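Local coordinates for protein homospermidine synthase (Legionella pneumophila subsp. pneumophila str. Philadelphia 1, PDB 2PH5) that binds NAD and probably makes the polyamine homospermidine, at residues Gly161-Leu172 against Pro418-Ile427. Sequence-based numbering, arbitrary orientation.
Sequences GLVSHFIKEALL and PEEVDHQYII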
ATOM      1  N   GLY A 161      -0.418 -26.813   5.445  1.00 33.14           N
ATOM      2  CA  GLY A 161      -1.448 -27.818   5.265  1.00 31.14           C
ATOM      3  C   GLY A 161      -1.704 -28.195   3.824  1.00 31.10           C
ATOM      4  O   GLY A 161      -0.944 -28.944   3.214  1.00 33.27           O
ATOM      5  N   LEU A 162      -2.798 -27.672   3.290  1.00 28.29           N
ATOM      6  CA  LEU A 162      -3.194 -27.922   1.923  1.00 26.77           C
ATOM      7  C   LEU A 162      -2.029 -27.691   0.970  1.00 26.64           C
ATOM      8  O   LEU A 162      -1.874 -28.405  -0.023  1.00 25.88           O
ATOM      9  CB  LEU A 162      -4.343 -26.989   1.567  1.00 26.82           C
ATOM     10  CG  LEU A 162      -4.976 -27.127   0.192  1.00 26.46           C
ATOM     11  CD1 LEU A 162      -5.532 -28.536   0.003  1.00 28.31           C
ATOM     12  CD2 LEU A 162      -6.082 -26.094   0.076  1.00 28.46           C
ATOM     13  N   VAL A 163      -1.209 -26.694   1.289  1.00 25.82           N
ATOM     14  CA  VAL A 163      -0.064 -26.322   0.465  1.00 26.29           C
ATOM     15  C   VAL A 163       0.905 -27.481   0.228  1.00 26.13           C
ATOM     16  O   VAL A 163       1.425 -27.656  -0.874  1.00 25.10           O
ATOM     17  CB  VAL A 163       0.654 -25.091   1.093  1.00 24.85           C
ATOM     18  CG1 VAL A 163       2.155 -25.131   0.827  1.00 27.05           C
ATOM     19  CG2 VAL A 163       0.067 -23.831   0.495  1.00 23.29           C
ATOM     20  N   SER A 164       1.127 -28.279   1.264  1.00 27.37           N
ATOM     21  CA  SER A 164       1.999 -29.434   1.166  1.00 27.95           C
ATOM     22  C   SER A 164       1.394 -30.407   0.146  1.00 28.15           C
ATOM     23  O   SER A 164       2.089 -30.936  -0.719  1.00 29.23           O
ATOM     24  CB  SER A 164       2.123 -30.083   2.544  1.00 29.49           C
ATOM     25  OG  SER A 164       2.646 -31.392   2.468  1.00 33.27           O
ATOM     26  N   HIS A 165       0.089 -30.627   0.220  1.00 27.58           N
ATOM     27  CA  HIS A 165      -0.537 -31.532  -0.729  1.00 27.55           C
ATOM     28  C   HIS A 165      -0.508 -30.992  -2.149  1.00 27.77           C
ATOM     29  O   HIS A 165      -0.521 -31.770  -3.103  1.00 30.02           O
ATOM     30  CB  HIS A 165      -1.971 -31.834  -0.311  1.00 26.83           C
ATOM     31  CG  HIS A 165      -2.071 -32.423   1.056  1.00 26.20           C
ATOM     32  ND1 HIS A 165      -2.890 -31.900   2.033  1.00 28.28           N
ATOM     33  CD2 HIS A 165      -1.422 -33.463   1.625  1.00 27.43           C
ATOM     34  CE1 HIS A 165      -2.736 -32.591   3.148  1.00 26.91           C
ATOM     35  NE2 HIS A 165      -1.851 -33.545   2.928  1.00 29.64           N
ATOM     36  N   PHE A 166      -0.469 -29.669  -2.302  1.00 27.49           N
ATOM     37  CA  PHE A 166      -0.418 -29.088  -3.641  1.00 27.81           C
ATOM     38  C   PHE A 166       0.967 -29.306  -4.247  1.00 27.82           C
ATOM     39  O   PHE A 166       1.099 -29.529  -5.450  1.00 27.35           O
ATOM     40  CB  PHE A 166      -0.741 -27.583  -3.624  1.00 26.55           C
ATOM     41  CG  PHE A 166      -2.210 -27.254  -3.441  1.00 26.75           C
ATOM     42  CD1 PHE A 166      -3.206 -28.141  -3.851  1.00 26.44           C
ATOM     43  CD2 PHE A 166      -2.594 -26.019  -2.905  1.00 28.55           C
ATOM     44  CE1 PHE A 166      -4.560 -27.803  -3.735  1.00 27.31           C
ATOM     45  CE2 PHE A 166      -3.947 -25.666  -2.782  1.00 27.64           C
ATOM     46  CZ  PHE A 166      -4.931 -26.559  -3.199  1.00 29.39           C
ATOM     47  N   ILE A 167       2.002 -29.249  -3.417  1.00 28.45           N
ATOM     48  CA  ILE A 167       3.350 -29.444  -3.928  1.00 29.38           C
ATOM     49  C   ILE A 167       3.512 -30.854  -4.497  1.00 28.88           C
ATOM     50  O   ILE A 167       4.047 -31.027  -5.591  1.00 27.85           O
ATOM     51  CB  ILE A 167       4.403 -29.167  -2.831  1.00 28.73           C
ATOM     52  CG1 ILE A 167       4.570 -27.649  -2.675  1.00 27.84           C
ATOM     53  CG2 ILE A 167       5.736 -29.832  -3.190  1.00 27.43           C
ATOM     54  CD1 ILE A 167       5.471 -27.221  -1.529  1.00 28.22           C
ATOM     55  N   LYS A 168       3.028 -31.856  -3.773  1.00 30.20           N
ATOM     56  CA  LYS A 168       3.128 -33.235  -4.242  1.00 31.22           C
ATOM     57  C   LYS A 168       2.340 -33.413  -5.536  1.00 32.11           C
ATOM     58  O   LYS A 168       2.792 -34.087  -6.458  1.00 32.48           O
ATOM     59  CB  LYS A 168       2.580 -34.206  -3.195  1.00 30.97           C
ATOM     60  CG  LYS A 168       3.415 -34.345  -1.943  1.00 28.05           C
ATOM     61  CD  LYS A 168       2.720 -35.275  -0.976  1.00 29.00           C
ATOM     62  CE  LYS A 168       3.574 -35.598   0.240  1.00 28.93           C
ATOM     63  NZ  LYS A 168       2.912 -36.659   1.054  1.00 30.18           N
ATOM     64  N   GLU A 169       1.154 -32.820  -5.600  1.00 33.87           N
ATOM     65  CA  GLU A 169       0.328 -32.944  -6.795  1.00 35.21           C
ATOM     66  C   GLU A 169       1.058 -32.353  -7.993  1.00 35.12           C
ATOM     67  O   GLU A 169       1.126 -32.971  -9.057  1.00 36.52           O
ATOM     68  CB  GLU A 169      -1.020 -32.241  -6.594  1.00 35.36           C
ATOM     69  CG  GLU A 169      -2.002 -32.412  -7.755  1.00 37.68           C
ATOM     70  CD  GLU A 169      -2.646 -33.789  -7.818  1.00 39.84           C
ATOM     71  OE1 GLU A 169      -1.949 -34.791  -7.561  1.00 42.41           O
ATOM     72  OE2 GLU A 169      -3.853 -33.872  -8.141  1.00 39.92           O
ATOM     73  N   ALA A 170       1.624 -31.164  -7.809  1.00 34.64           N
ATOM     74  CA  ALA A 170       2.348 -30.487  -8.880  1.00 34.80           C
ATOM     75  C   ALA A 170       3.576 -31.291  -9.296  1.00 34.50           C
ATOM     76  O   ALA A 170       3.880 -31.414 -10.483  1.00 35.05           O
ATOM     77  CB  ALA A 170       2.762 -29.085  -8.431  1.00 33.63           C
ATOM     78  N   LEU A 171       4.281 -31.829  -8.308  1.00 33.48           N
ATOM     79  CA  LEU A 171       5.469 -32.625  -8.570  1.00 32.33           C
ATOM     80  C   LEU A 171       5.126 -33.776  -9.514  1.00 32.38           C
ATOM     81  O   LEU A 171       5.876 -34.070 -10.444  1.00 33.96           O
ATOM     82  CB  LEU A 171       6.040 -33.153  -7.249  1.00 31.58           C
ATOM     83  CG  LEU A 171       7.491 -32.780  -6.907  1.00 30.01           C
ATOM     84  CD1 LEU A 171       7.788 -31.379  -7.349  1.00 28.29           C
ATOM     85  CD2 LEU A 171       7.732 -32.941  -5.413  1.00 27.42           C
ATOM     86  N   LEU A 172       3.983 -34.416  -9.296  1.00 31.20           N
ATOM     87  CA  LEU A 172       3.588 -35.520 -10.161  1.00 30.47           C
ATOM     88  C   LEU A 172       3.127 -35.021 -11.530  1.00 32.17           C
ATOM     89  O   LEU A 172       3.486 -35.608 -12.551  1.00 32.16           O
ATOM     90  CB  LEU A 172       2.481 -36.356  -9.505  1.00 27.70           C
ATOM     91  CG  LEU A 172       2.788 -37.031  -8.167  1.00 27.19           C
ATOM     92  CD1 LEU A 172       1.548 -37.754  -7.679  1.00 23.56           C
ATOM     93  CD2 LEU A 172       3.961 -37.998  -8.300  1.00 26.35           C
ATOM     94  N   PRO A 418       1.173 -32.769   7.853  1.00 28.53           N
ATOM     95  CA  PRO A 418       0.563 -32.913   6.531  1.00 30.36           C
ATOM     96  C   PRO A 418       1.435 -33.592   5.473  1.00 32.36           C
ATOM     97  O   PRO A 418       0.908 -34.246   4.574  1.00 33.35           O
ATOM     98  CB  PRO A 418       0.166 -31.478   6.174  1.00 29.87           C
ATOM     99  CG  PRO A 418       1.107 -30.635   6.979  1.00 29.46           C
ATOM    100  CD  PRO A 418       1.170 -31.360   8.285  1.00 27.93           C
ATOM    101  N   GLU A 419       2.758 -33.464   5.586  1.00 34.22           N
ATOM    102  CA  GLU A 419       3.661 -34.100   4.623  1.00 35.71           C
ATOM    103  C   GLU A 419       3.568 -35.624   4.648  1.00 36.36           C
ATOM    104  O   GLU A 419       3.860 -36.288   3.651  1.00 37.61           O
ATOM    105  CB  GLU A 419       5.115 -33.689   4.871  1.00 35.86           C
ATOM    106  CG  GLU A 419       5.434 -32.259   4.464  1.00 37.48           C
ATOM    107  CD  GLU A 419       5.124 -31.257   5.556  1.00 38.23           C
ATOM    108  OE1 GLU A 419       4.148 -31.473   6.307  1.00 38.46           O
ATOM    109  OE2 GLU A 419       5.856 -30.251   5.652  1.00 37.46           O
ATOM    110  N   GLU A 420       3.166 -36.168   5.790  1.00 35.55           N
ATOM    111  CA  GLU A 420       3.030 -37.605   5.953  1.00 35.73           C
ATOM    112  C   GLU A 420       1.651 -38.128   5.541  1.00 37.23           C
ATOM    113  O   GLU A 420       1.354 -39.316   5.714  1.00 38.52           O
ATOM    114  CB  GLU A 420       3.293 -37.985   7.405  1.00 35.93           C
ATOM    115  CG  GLU A 420       4.701 -37.705   7.880  1.00 39.37           C
ATOM    116  CD  GLU A 420       4.793 -37.689   9.394  1.00 42.83           C
ATOM    117  OE1 GLU A 420       4.404 -36.666   9.999  1.00 44.04           O
ATOM    118  OE2 GLU A 420       5.238 -38.702   9.981  1.00 45.91           O
ATOM    119  N   VAL A 421       0.809 -37.253   4.999  1.00 35.39           N
ATOM    120  CA  VAL A 421      -0.533 -37.646   4.576  1.00 34.78           C
ATOM    121  C   VAL A 421      -0.642 -37.717   3.053  1.00 35.12           C
ATOM    122  O   VAL A 421      -0.054 -36.897   2.338  1.00 35.83           O
ATOM    123  CB  VAL A 421      -1.585 -36.643   5.119  1.00 35.63           C
ATOM    124  CG1 VAL A 421      -2.999 -37.118   4.803  1.00 31.54           C
ATOM    125  CG2 VAL A 421      -1.393 -36.470   6.614  1.00 35.66           C
ATOM    126  N   ASP A 422      -1.396 -38.700   2.566  1.00 34.50           N
ATOM    127  CA  ASP A 422      -1.594 -38.905   1.128  1.00 34.16           C
ATOM    128  C   ASP A 422      -2.332 -37.713   0.518  1.00 32.39           C
ATOM    129  O   ASP A 422      -3.508 -37.481   0.804  1.00 31.19           O
ATOM    130  CB  ASP A 422      -2.386 -40.202   0.904  1.00 35.66           C
ATOM    131  CG  ASP A 422      -2.651 -40.479  -0.557  1.00 38.78           C
ATOM    132  OD1 ASP A 422      -1.715 -40.321  -1.376  1.00 42.23           O
ATOM    133  OD2 ASP A 422      -3.786 -40.868  -0.886  1.00 39.31           O
ATOM    134  N   HIS A 423      -1.640 -36.965  -0.336  1.00 30.98           N
ATOM    135  CA  HIS A 423      -2.222 -35.772  -0.943  1.00 31.73           C
ATOM    136  C   HIS A 423      -3.543 -35.991  -1.703  1.00 31.74           C
ATOM    137  O   HIS A 423      -4.477 -35.195  -1.572  1.00 30.41           O
ATOM    138  CB  HIS A 423      -1.187 -35.101  -1.856  1.00 31.37           C
ATOM    139  CG  HIS A 423      -0.798 -35.939  -3.029  1.00 32.52           C
ATOM    140  ND1 HIS A 423      -0.134 -37.140  -2.894  1.00 30.40           N
ATOM    141  CD2 HIS A 423      -1.049 -35.791  -4.350  1.00 31.01           C
ATOM    142  CE1 HIS A 423      -0.002 -37.698  -4.084  1.00 32.13           C
ATOM    143  NE2 HIS A 423      -0.550 -36.900  -4.984  1.00 32.19           N
ATOM    144  N   GLN A 424      -3.626 -37.075  -2.471  1.00 31.49           N
ATOM    145  CA  GLN A 424      -4.823 -37.382  -3.250  1.00 32.18           C
ATOM    146  C   GLN A 424      -6.059 -37.571  -2.364  1.00 30.70           C
ATOM    147  O   GLN A 424      -7.161 -37.148  -2.715  1.00 30.44           O
ATOM    148  CB  GLN A 424      -4.577 -38.631  -4.107  1.00 34.80           C
ATOM    149  CG  GLN A 424      -5.738 -39.017  -5.011  1.00 38.82           C
ATOM    150  CD  GLN A 424      -5.506 -40.328  -5.760  1.00 42.82           C
ATOM    151  OE1 GLN A 424      -6.463 -40.982  -6.194  1.00 42.76           O
ATOM    152  NE2 GLN A 424      -4.236 -40.712  -5.922  1.00 44.87           N
ATOM    153  N   TYR A 425      -5.871 -38.200  -1.211  1.00 28.62           N
ATOM    154  CA  TYR A 425      -6.967 -38.419  -0.279  1.00 26.79           C
ATOM    155  C   TYR A 425      -7.528 -37.076   0.166  1.00 26.99           C
ATOM    156  O   TYR A 425      -8.740 -36.839   0.116  1.00 27.11           O
ATOM    157  CB  TYR A 425      -6.456 -39.175   0.938  1.00 26.05           C
ATOM    158  CG  TYR A 425      -7.487 -39.476   2.000  1.00 26.56           C
ATOM    159  CD1 TYR A 425      -7.948 -40.781   2.186  1.00 26.48           C
ATOM    160  CD2 TYR A 425      -7.938 -38.479   2.873  1.00 24.67           C
ATOM    161  CE1 TYR A 425      -8.821 -41.095   3.221  1.00 26.92           C
ATOM    162  CE2 TYR A 425      -8.814 -38.779   3.913  1.00 24.54           C
ATOM    163  CZ  TYR A 425      -9.248 -40.093   4.083  1.00 26.95           C
ATOM    164  OH  TYR A 425     -10.078 -40.413   5.132  1.00 27.20           O
ATOM    165  N   ILE A 426      -6.636 -36.196   0.608  1.00 26.12           N
ATOM    166  CA  ILE A 426      -7.037 -34.880   1.077  1.00 25.20           C
ATOM    167  C   ILE A 426      -7.619 -34.042  -0.053  1.00 25.52           C
ATOM    168  O   ILE A 426      -8.739 -33.553   0.062  1.00 25.42           O
ATOM    169  CB  ILE A 426      -5.832 -34.133   1.775  1.00 24.46           C
ATOM    170  CG1 ILE A 426      -5.910 -34.318   3.290  1.00 22.44           C
ATOM    171  CG2 ILE A 426      -5.902 -32.624   1.540  1.00 23.29           C
ATOM    172  CD1 ILE A 426      -5.939 -35.723   3.753  1.00 21.50           C
ATOM    173  N   ILE A 427      -6.880 -33.904  -1.151  1.00 26.15           N
ATOM    174  CA  ILE A 427      -7.346 -33.104  -2.283  1.00 26.85           C
ATOM    175  C   ILE A 427      -8.709 -33.504  -2.846  1.00 27.34           C
ATOM    176  O   ILE A 427      -9.481 -32.640  -3.260  1.00 26.39           O
ATOM    177  CB  ILE A 427      -6.341 -33.128  -3.442  1.00 27.78           C
ATOM    178  CG1 ILE A 427      -5.007 -32.540  -2.989  1.00 27.87           C
ATOM    179  CG2 ILE A 427      -6.891 -32.334  -4.615  1.00 27.45           C
ATOM    180  CD1 ILE A 427      -5.111 -31.131  -2.463  1.00 32.42           C
TER
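K168 of segment 161-172 reaches with its ammonium into the turn that precedes helix 423-430 and donates from NZ to two backbone carbonyls. The firmer bond runs from NZ to E419 O (2.8 Å), the donor standing above the carbonyl plane; a weak one goes from NZ to V421 O (3.2 Å). CG stands anti to the carbonyl carbon (chi1 -70°) and the extended chain carries NZ past H423 to these carbonyls; CB lies over one face of the H423 imidazole. P418 O accepts from V421 N within the 3-10 turn and also takes a weak, bent bond from H165 NE2 (3.3 Å, 123° at the hydrogen). CB of I426 sits over one face of the H165 ring, 3.9 Å from its centroid, while V421 O lies near the ring plane at its edge. The axes of segments 161-172 and 423-427 approach to 9.3 Å with a crossing angle of -120°; helix 158-176 starts beside the NAD site, and helix 423-430 follows strand 415-416, an edge strand, within this chain, of the parallel Rossmann-type sheet. H423 is a knob in a hole formed by H165, K168, E169 and L172, with E169 OE1 in plane at the ring edge, 3.5 Å from H423 CD2. D422 caps the second helix by a weak bond from Y425 N to OD2, and its OD1 forms a salt bridge with R184. E419 OE2 hydrogen-bonds to S298 OG. At the apolar end, I427 CD1 packs 3.6 Å from L162 CD1, the two side chains roughly perpendicular, and also touches F166 CE1.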